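Local coordinates for MSM0271 protein (Mycobacterium smegmatis, PDB 5SUH) that forms double-ringed trimers, built from two tandem circularly permuted BMC domains per chain, that probably serve as building tiles of the RMM bacterial microcompartment shell, at residues Leu38-Leu50 / Asn187-Val201. Sequence-based numbering, arbitrary orientation.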
ATOM      1  N   LEU A  38      27.845  -1.889 -18.107  1.00 63.13           N
ATOM      2  CA  LEU A  38      27.319  -0.938 -19.087  1.00 62.67           C
ATOM      3  C   LEU A  38      26.279  -1.562 -19.974  1.00 61.30           C
ATOM      4  O   LEU A  38      26.548  -2.502 -20.712  1.00 74.54           O
ATOM      5  CB  LEU A  38      28.409  -0.359 -19.976  1.00 65.96           C
ATOM      6  CG  LEU A  38      28.852   1.056 -19.650  1.00 73.05           C
ATOM      7  CD1 LEU A  38      29.454   1.120 -18.288  1.00 85.26           C
ATOM      8  CD2 LEU A  38      29.895   1.421 -20.671  1.00 78.74           C
ATOM      9  N   VAL A  39      25.085  -0.999 -19.891  1.00 58.75           N
ATOM     10  CA  VAL A  39      23.979  -1.338 -20.757  1.00 50.86           C
ATOM     11  C   VAL A  39      23.829  -0.251 -21.802  1.00 52.30           C
ATOM     12  O   VAL A  39      23.321   0.825 -21.522  1.00 57.52           O
ATOM     13  CB  VAL A  39      22.695  -1.490 -19.963  1.00 50.46           C
ATOM     14  CG1 VAL A  39      21.561  -1.819 -20.879  1.00 39.79           C
ATOM     15  CG2 VAL A  39      22.884  -2.549 -18.849  1.00 45.70           C
ATOM     16  N   GLU A  40      24.258  -0.548 -23.025  1.00 57.89           N
ATOM     17  CA  GLU A  40      24.364   0.472 -24.056  1.00 55.08           C
ATOM     18  C   GLU A  40      23.099   0.485 -24.938  1.00 60.60           C
ATOM     19  O   GLU A  40      22.484  -0.562 -25.177  1.00 59.35           O
ATOM     20  CB  GLU A  40      25.652   0.211 -24.856  1.00 54.04           C
ATOM     21  CG  GLU A  40      25.911   1.074 -26.092  1.00 82.54           C
ATOM     22  CD  GLU A  40      27.195   0.664 -26.847  1.00 88.03           C
ATOM     23  OE1 GLU A  40      27.953  -0.186 -26.332  1.00 87.20           O
ATOM     24  OE2 GLU A  40      27.435   1.183 -27.959  1.00 88.98           O
ATOM     25  N   ASP A  41      22.672   1.688 -25.335  1.00 57.13           N
ATOM     26  CA  ASP A  41      21.495   1.898 -26.196  1.00 49.63           C
ATOM     27  C   ASP A  41      20.173   1.260 -25.673  1.00 57.10           C
ATOM     28  O   ASP A  41      19.783   0.192 -26.145  1.00 59.08           O
ATOM     29  CB  ASP A  41      21.805   1.387 -27.619  1.00 55.38           C
ATOM     30  CG  ASP A  41      20.703   1.740 -28.629  1.00 75.87           C
ATOM     31  OD1 ASP A  41      20.086   2.819 -28.494  1.00 74.82           O
ATOM     32  OD2 ASP A  41      20.422   0.924 -29.540  1.00 83.40           O
ATOM     33  N   LEU A  42      19.474   1.909 -24.735  1.00 55.32           N
ATOM     34  CA  LEU A  42      18.228   1.341 -24.159  1.00 61.90           C
ATOM     35  C   LEU A  42      17.063   1.198 -25.158  1.00 59.42           C
ATOM     36  O   LEU A  42      16.721   2.145 -25.866  1.00 57.20           O
ATOM     37  CB  LEU A  42      17.752   2.175 -22.955  1.00 51.23           C
ATOM     38  CG  LEU A  42      18.667   2.103 -21.723  1.00 49.98           C
ATOM     39  CD1 LEU A  42      18.219   3.089 -20.679  1.00 40.08           C
ATOM     40  CD2 LEU A  42      18.710   0.694 -21.141  1.00 44.73           C
ATOM     41  N   GLN A  43      16.449   0.014 -25.205  1.00 51.88           N
ATOM     42  CA  GLN A  43      15.282  -0.190 -26.067  1.00 51.34           C
ATOM     43  C   GLN A  43      14.006   0.393 -25.409  1.00 47.24           C
ATOM     44  O   GLN A  43      13.943   0.516 -24.193  1.00 45.55           O
ATOM     45  CB  GLN A  43      15.122  -1.686 -26.408  1.00 47.22           C
ATOM     46  CG  GLN A  43      16.350  -2.322 -26.998  1.00 49.21           C
ATOM     47  CD  GLN A  43      16.810  -1.655 -28.297  1.00 48.96           C
ATOM     48  OE1 GLN A  43      16.159  -1.758 -29.333  1.00 60.05           O
ATOM     49  NE2 GLN A  43      17.945  -0.970 -28.237  1.00 54.83           N
ATOM     50  N   ARG A  44      12.988   0.746 -26.194  1.00 53.95           N
ATOM     51  CA  ARG A  44      11.920   1.590 -25.627  1.00 65.94           C
ATOM     52  C   ARG A  44      11.000   0.912 -24.595  1.00 69.78           C
ATOM     53  O   ARG A  44      10.581   1.566 -23.640  1.00 72.83           O
ATOM     54  CB  ARG A  44      11.089   2.204 -26.752  1.00 59.58           C
ATOM     55  CG  ARG A  44      10.132   1.274 -27.422  1.00 60.87           C
ATOM     56  CD  ARG A  44       9.320   2.037 -28.446  1.00 65.31           C
ATOM     57  NE  ARG A  44       8.293   1.194 -29.050  1.00 77.67           N
ATOM     58  CZ  ARG A  44       7.480   1.586 -30.025  1.00 81.91           C
ATOM     59  NH1 ARG A  44       7.567   2.819 -30.522  1.00 66.96           N
ATOM     60  NH2 ARG A  44       6.576   0.740 -30.496  1.00 87.92           N
ATOM     61  N   GLN A  45      10.714  -0.383 -24.738  1.00 67.37           N
ATOM     62  CA  GLN A  45       9.895  -1.066 -23.731  1.00 62.04           C
ATOM     63  C   GLN A  45      10.622  -1.190 -22.423  1.00 56.25           C
ATOM     64  O   GLN A  45      10.035  -1.078 -21.340  1.00 57.45           O
ATOM     65  CB  GLN A  45       9.509  -2.459 -24.165  1.00 53.84           C
ATOM     66  CG  GLN A  45       8.312  -2.548 -24.985  1.00 65.03           C
ATOM     67  CD  GLN A  45       7.824  -3.966 -25.068  1.00 69.26           C
ATOM     68  OE1 GLN A  45       7.136  -4.455 -24.162  1.00 63.69           O
ATOM     69  NE2 GLN A  45       8.169  -4.642 -26.160  1.00 79.76           N
ATOM     70  N   PHE A  46      11.903  -1.488 -22.518  1.00 55.00           N
ATOM     71  CA  PHE A  46      12.619  -1.743 -21.294  1.00 64.17           C
ATOM     72  C   PHE A  46      12.883  -0.437 -20.572  1.00 65.32           C
ATOM     73  O   PHE A  46      12.813  -0.398 -19.346  1.00 61.44           O
ATOM     74  CB  PHE A  46      13.906  -2.539 -21.551  1.00 53.82           C
ATOM     75  CG  PHE A  46      14.751  -2.671 -20.340  1.00 49.90           C
ATOM     76  CD1 PHE A  46      14.272  -3.352 -19.229  1.00 49.09           C
ATOM     77  CD2 PHE A  46      16.015  -2.079 -20.290  1.00 46.85           C
ATOM     78  CE1 PHE A  46      15.054  -3.445 -18.082  1.00 64.43           C
ATOM     79  CE2 PHE A  46      16.802  -2.166 -19.155  1.00 44.51           C
ATOM     80  CZ  PHE A  46      16.336  -2.852 -18.048  1.00 54.25           C
ATOM     81  N   ALA A  47      13.109   0.632 -21.338  1.00 79.94           N
ATOM     82  CA  ALA A  47      13.361   1.973 -20.790  1.00 89.71           C
ATOM     83  C   ALA A  47      12.162   2.497 -20.003  1.00 91.52           C
ATOM     84  O   ALA A  47      12.306   3.172 -18.981  1.00 93.65           O
ATOM     85  CB  ALA A  47      13.719   2.941 -21.903  1.00 92.49           C
ATOM     86  N   ALA A  48      10.974   2.122 -20.452  1.00 90.59           N
ATOM     87  CA  ALA A  48       9.760   2.608 -19.835  1.00 85.03           C
ATOM     88  C   ALA A  48       9.460   1.758 -18.617  1.00 78.66           C
ATOM     89  O   ALA A  48       8.984   2.247 -17.599  1.00 84.51           O
ATOM     90  CB  ALA A  48       8.611   2.561 -20.826  1.00 74.07           C
ATOM     91  N   TYR A  49       9.843   0.500 -18.687  1.00 83.84           N
ATOM     92  CA  TYR A  49       9.577  -0.401 -17.595  1.00 90.10           C
ATOM     93  C   TYR A  49      10.193   0.109 -16.266  1.00 97.43           C
ATOM     94  O   TYR A  49       9.530   0.059 -15.218  1.00 99.32           O
ATOM     95  CB  TYR A  49      10.089  -1.801 -17.944  1.00 85.20           C
ATOM     96  CG  TYR A  49       9.689  -2.777 -16.900  1.00 88.11           C
ATOM     97  CD1 TYR A  49       8.430  -3.365 -16.943  1.00 94.73           C
ATOM     98  CD2 TYR A  49      10.530  -3.074 -15.836  1.00 91.25           C
ATOM     99  CE1 TYR A  49       8.025  -4.243 -15.969  1.00 99.83           C
ATOM    100  CE2 TYR A  49      10.133  -3.946 -14.850  1.00 99.26           C
ATOM    101  CZ  TYR A  49       8.877  -4.529 -14.922  1.00102.21           C
ATOM    102  OH  TYR A  49       8.468  -5.402 -13.950  1.00108.60           O
ATOM    103  N   LEU A  50      11.425   0.625 -16.317  1.00 93.06           N
ATOM    104  CA  LEU A  50      12.099   1.159 -15.125  1.00 88.62           C
ATOM    105  C   LEU A  50      11.355   2.365 -14.535  1.00 88.70           C
ATOM    106  O   LEU A  50      11.029   3.321 -15.246  1.00 75.57           O
ATOM    107  CB  LEU A  50      13.540   1.562 -15.440  1.00 84.83           C
ATOM    108  CG  LEU A  50      14.657   0.518 -15.600  1.00 74.08           C
ATOM    109  CD1 LEU A  50      14.700   0.049 -17.002  1.00 67.59           C
ATOM    110  CD2 LEU A  50      16.000   1.123 -15.298  1.00 70.35           C
ATOM    111  N   ASN A 187      16.880  -6.024 -21.910  1.00 52.52           N
ATOM    112  CA  ASN A 187      17.263  -5.093 -22.971  1.00 40.61           C
ATOM    113  C   ASN A 187      17.825  -5.817 -24.216  1.00 49.48           C
ATOM    114  O   ASN A 187      17.525  -5.416 -25.347  1.00 45.66           O
ATOM    115  CB  ASN A 187      18.293  -4.076 -22.462  1.00 36.51           C
ATOM    116  CG  ASN A 187      18.452  -2.872 -23.415  1.00 54.78           C
ATOM    117  OD1 ASN A 187      17.526  -2.062 -23.598  1.00 51.87           O
ATOM    118  ND2 ASN A 187      19.616  -2.765 -24.031  1.00 60.55           N
ATOM    119  N   GLU A 188      18.602  -6.891 -24.024  1.00 42.18           N
ATOM    120  CA  GLU A 188      19.132  -7.615 -25.170  1.00 43.56           C
ATOM    121  C   GLU A 188      17.994  -8.331 -25.950  1.00 55.28           C
ATOM    122  O   GLU A 188      17.968  -8.307 -27.206  1.00 37.89           O
ATOM    123  CB  GLU A 188      20.203  -8.624 -24.738  1.00 42.63           C
ATOM    124  CG  GLU A 188      21.542  -7.968 -24.435  1.00 57.18           C
ATOM    125  CD  GLU A 188      22.029  -7.074 -25.583  1.00 67.13           C
ATOM    126  OE1 GLU A 188      22.099  -7.541 -26.745  1.00 64.62           O
ATOM    127  OE2 GLU A 188      22.334  -5.888 -25.320  1.00 75.16           O
ATOM    128  N   ALA A 189      17.049  -8.925 -25.220  1.00 37.07           N
ATOM    129  CA  ALA A 189      15.905  -9.587 -25.859  1.00 50.58           C
ATOM    130  C   ALA A 189      15.099  -8.612 -26.728  1.00 51.40           C
ATOM    131  O   ALA A 189      14.737  -8.932 -27.857  1.00 52.40           O
ATOM    132  CB  ALA A 189      14.988 -10.244 -24.813  1.00 35.30           C
ATOM    133  N   GLU A 190      14.841  -7.409 -26.232  1.00 47.21           N
ATOM    134  CA  GLU A 190      14.017  -6.505 -27.018  1.00 47.79           C
ATOM    135  C   GLU A 190      14.756  -6.040 -28.295  1.00 48.35           C
ATOM    136  O   GLU A 190      14.133  -5.776 -29.330  1.00 42.26           O
ATOM    137  CB  GLU A 190      13.575  -5.306 -26.181  1.00 36.85           C
ATOM    138  CG  GLU A 190      12.644  -4.398 -26.947  1.00 52.69           C
ATOM    139  CD  GLU A 190      12.239  -3.147 -26.188  1.00 62.88           C
ATOM    140  OE1 GLU A 190      12.675  -2.979 -25.021  1.00 69.02           O
ATOM    141  OE2 GLU A 190      11.449  -2.358 -26.763  1.00 50.50           O
ATOM    142  N   ARG A 191      16.080  -5.950 -28.225  1.00 38.52           N
ATOM    143  CA  ARG A 191      16.856  -5.486 -29.376  1.00 55.81           C
ATOM    144  C   ARG A 191      16.732  -6.469 -30.549  1.00 56.92           C
ATOM    145  O   ARG A 191      16.705  -6.087 -31.727  1.00 55.52           O
ATOM    146  CB  ARG A 191      18.343  -5.271 -29.016  1.00 41.59           C
ATOM    147  CG  ARG A 191      19.206  -4.942 -30.229  1.00 46.34           C
ATOM    148  CD  ARG A 191      20.710  -4.648 -30.009  1.00 48.98           C
ATOM    149  NE  ARG A 191      21.202  -4.789 -28.652  1.00 72.35           N
ATOM    150  CZ  ARG A 191      21.406  -3.757 -27.826  1.00 93.80           C
ATOM    151  NH1 ARG A 191      21.111  -2.518 -28.216  1.00 88.19           N
ATOM    152  NH2 ARG A 191      21.875  -3.963 -26.593  1.00103.63           N
ATOM    153  N   VAL A 192      16.692  -7.739 -30.192  1.00 52.34           N
ATOM    154  CA  VAL A 192      16.815  -8.825 -31.141  1.00 57.61           C
ATOM    155  C   VAL A 192      15.449  -9.348 -31.597  1.00 56.24           C
ATOM    156  O   VAL A 192      15.330 -10.060 -32.600  1.00 53.89           O
ATOM    157  CB  VAL A 192      17.731  -9.926 -30.477  1.00 55.63           C
ATOM    158  CG1 VAL A 192      16.996 -11.223 -30.167  1.00 40.64           C
ATOM    159  CG2 VAL A 192      19.014 -10.138 -31.276  1.00 53.25           C
ATOM    160  N   ALA A 193      14.416  -8.931 -30.876  1.00 52.45           N
ATOM    161  CA  ALA A 193      13.049  -9.340 -31.148  1.00 46.88           C
ATOM    162  C   ALA A 193      12.020  -8.250 -30.759  1.00 51.94           C
ATOM    163  O   ALA A 193      11.233  -8.426 -29.816  1.00 49.53           O
ATOM    164  CB  ALA A 193      12.763 -10.660 -30.397  1.00 40.04           C
ATOM    165  N   PRO A 194      12.001  -7.134 -31.502  1.00 48.17           N
ATOM    166  CA  PRO A 194      11.272  -5.909 -31.087  1.00 51.22           C
ATOM    167  C   PRO A 194       9.739  -6.025 -30.974  1.00 50.96           C
ATOM    168  O   PRO A 194       9.112  -5.178 -30.347  1.00 57.91           O
ATOM    169  CB  PRO A 194      11.693  -4.870 -32.149  1.00 38.62           C
ATOM    170  CG  PRO A 194      12.152  -5.665 -33.297  1.00 45.01           C
ATOM    171  CD  PRO A 194      12.698  -6.969 -32.786  1.00 46.59           C
ATOM    172  N   GLY A 195       9.139  -7.046 -31.571  1.00 60.13           N
ATOM    173  CA  GLY A 195       7.711  -7.285 -31.433  1.00 52.92           C
ATOM    174  C   GLY A 195       7.272  -7.912 -30.111  1.00 45.79           C
ATOM    175  O   GLY A 195       6.083  -8.040 -29.860  1.00 49.03           O
ATOM    176  N   LEU A 196       8.213  -8.332 -29.266  1.00 58.63           N
ATOM    177  CA  LEU A 196       7.857  -9.018 -28.012  1.00 51.40           C
ATOM    178  C   LEU A 196       7.225  -8.067 -27.002  1.00 51.28           C
ATOM    179  O   LEU A 196       7.210  -6.846 -27.182  1.00 47.63           O
ATOM    180  CB  LEU A 196       9.069  -9.709 -27.365  1.00 58.85           C
ATOM    181  CG  LEU A 196      10.312  -8.908 -26.913  1.00 71.19           C
ATOM    182  CD1 LEU A 196      10.126  -8.074 -25.660  1.00 66.54           C
ATOM    183  CD2 LEU A 196      11.447  -9.862 -26.677  1.00 71.86           C
ATOM    184  N   THR A 197       6.704  -8.660 -25.937  1.00 47.14           N
ATOM    185  CA  THR A 197       6.062  -7.915 -24.873  1.00 48.72           C
ATOM    186  C   THR A 197       6.805  -8.149 -23.560  1.00 51.33           C
ATOM    187  O   THR A 197       6.899  -9.280 -23.099  1.00 50.74           O
ATOM    188  CB  THR A 197       4.607  -8.347 -24.695  1.00 61.35           C
ATOM    189  OG1 THR A 197       3.898  -8.234 -25.942  1.00 72.90           O
ATOM    190  CG2 THR A 197       3.959  -7.507 -23.622  1.00 54.35           C
ATOM    191  N   VAL A 198       7.354  -7.098 -22.968  1.00 52.12           N
ATOM    192  CA  VAL A 198       7.997  -7.217 -21.664  1.00 42.51           C
ATOM    193  C   VAL A 198       6.939  -7.150 -20.555  1.00 53.00           C
ATOM    194  O   VAL A 198       6.372  -6.085 -20.273  1.00 58.17           O
ATOM    195  CB  VAL A 198       9.054  -6.142 -21.495  1.00 44.54           C
ATOM    196  CG1 VAL A 198       9.768  -6.296 -20.168  1.00 44.06           C
ATOM    197  CG2 VAL A 198      10.036  -6.234 -22.659  1.00 45.90           C
ATOM    198  N   VAL A 199       6.645  -8.306 -19.966  1.00 46.99           N
ATOM    199  CA  VAL A 199       5.542  -8.427 -19.018  1.00 49.07           C
ATOM    200  C   VAL A 199       5.967  -8.020 -17.619  1.00 49.87           C
ATOM    201  O   VAL A 199       5.229  -7.364 -16.892  1.00 61.03           O
ATOM    202  CB  VAL A 199       4.967  -9.866 -19.003  1.00 53.43           C
ATOM    203  CG1 VAL A 199       3.888 -10.013 -17.963  1.00 39.92           C
ATOM    204  CG2 VAL A 199       4.420 -10.238 -20.375  1.00 52.50           C
ATOM    205  N   ASP A 200       7.175  -8.403 -17.258  1.00 47.32           N
ATOM    206  CA  ASP A 200       7.702  -8.085 -15.954  1.00 50.72           C
ATOM    207  C   ASP A 200       9.201  -8.318 -15.980  1.00 44.09           C
ATOM    208  O   ASP A 200       9.655  -9.233 -16.676  1.00 43.51           O
ATOM    209  CB  ASP A 200       7.030  -8.951 -14.884  1.00 69.63           C
ATOM    210  CG  ASP A 200       7.282  -8.441 -13.472  1.00 79.68           C
ATOM    211  OD1 ASP A 200       7.589  -7.243 -13.322  1.00 81.32           O
ATOM    212  OD2 ASP A 200       7.164  -9.231 -12.513  1.00 85.49           O
ATOM    213  N   VAL A 201       9.954  -7.497 -15.239  1.00 38.55           N
ATOM    214  CA  VAL A 201      11.396  -7.677 -15.064  1.00 36.90           C
ATOM    215  C   VAL A 201      11.718  -7.472 -13.601  1.00 45.17           C
ATOM    216  O   VAL A 201      11.670  -6.340 -13.113  1.00 46.98           O
ATOM    217  CB  VAL A 201      12.262  -6.676 -15.887  1.00 41.15           C
ATOM    218  CG1 VAL A 201      13.729  -7.087 -15.829  1.00 42.25           C
ATOM    219  CG2 VAL A 201      11.829  -6.634 -17.305  1.00 41.18           C
TER
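Glu190 reaches from helix 182-192 to the first turn of helix 44-49. Its CB and CG lie against CB of Gln43, and because CG stands anti to the backbone N (chi1 -176°) with the chain extended beyond it, the carboxylate arrives at the backbone amides of that turn. Glu190 CD sits 3.2 Å from CB of Gln43 and 3.5 Å from CB of Gln45. Glu190 OE2 accepts from Gln45 N at 2.9 Å, and OE1 of Glu190 from Phe46 N at 3.0 Å, each through its syn lone pair. Glutamate suits this place: two oxygens can serve two neighbouring amides, and the helix N-terminus would probably stabilise the negative charge. One turn earlier, Asn187 OD1 accepts from Gln43 N (2.8 Å), in the carbonyl plane and almost straight at 176°; this short amide reaches the backbone while its CB still packs against CD2 of Phe46.

Gln45 carries the contact onward with an amide that both gives and takes. Gln45 NE2 donates to Leu196 O (2.6 Å) and OE1 of Gln45 accepts from Val198 N (2.9 Å), bridging two backbone groups where strand 197-202 begins. Farther along, the Tyr49 ring receives Val201 CG2 over one face, a CH-pi contact 4.2 Å from the centroid.

Side-chain hydrogen bonds to the amides at its start thus dock the helix following strand 32-39 on the second BMC domain, an interface between tandem, circularly permuted domains of a BMC trimer protein.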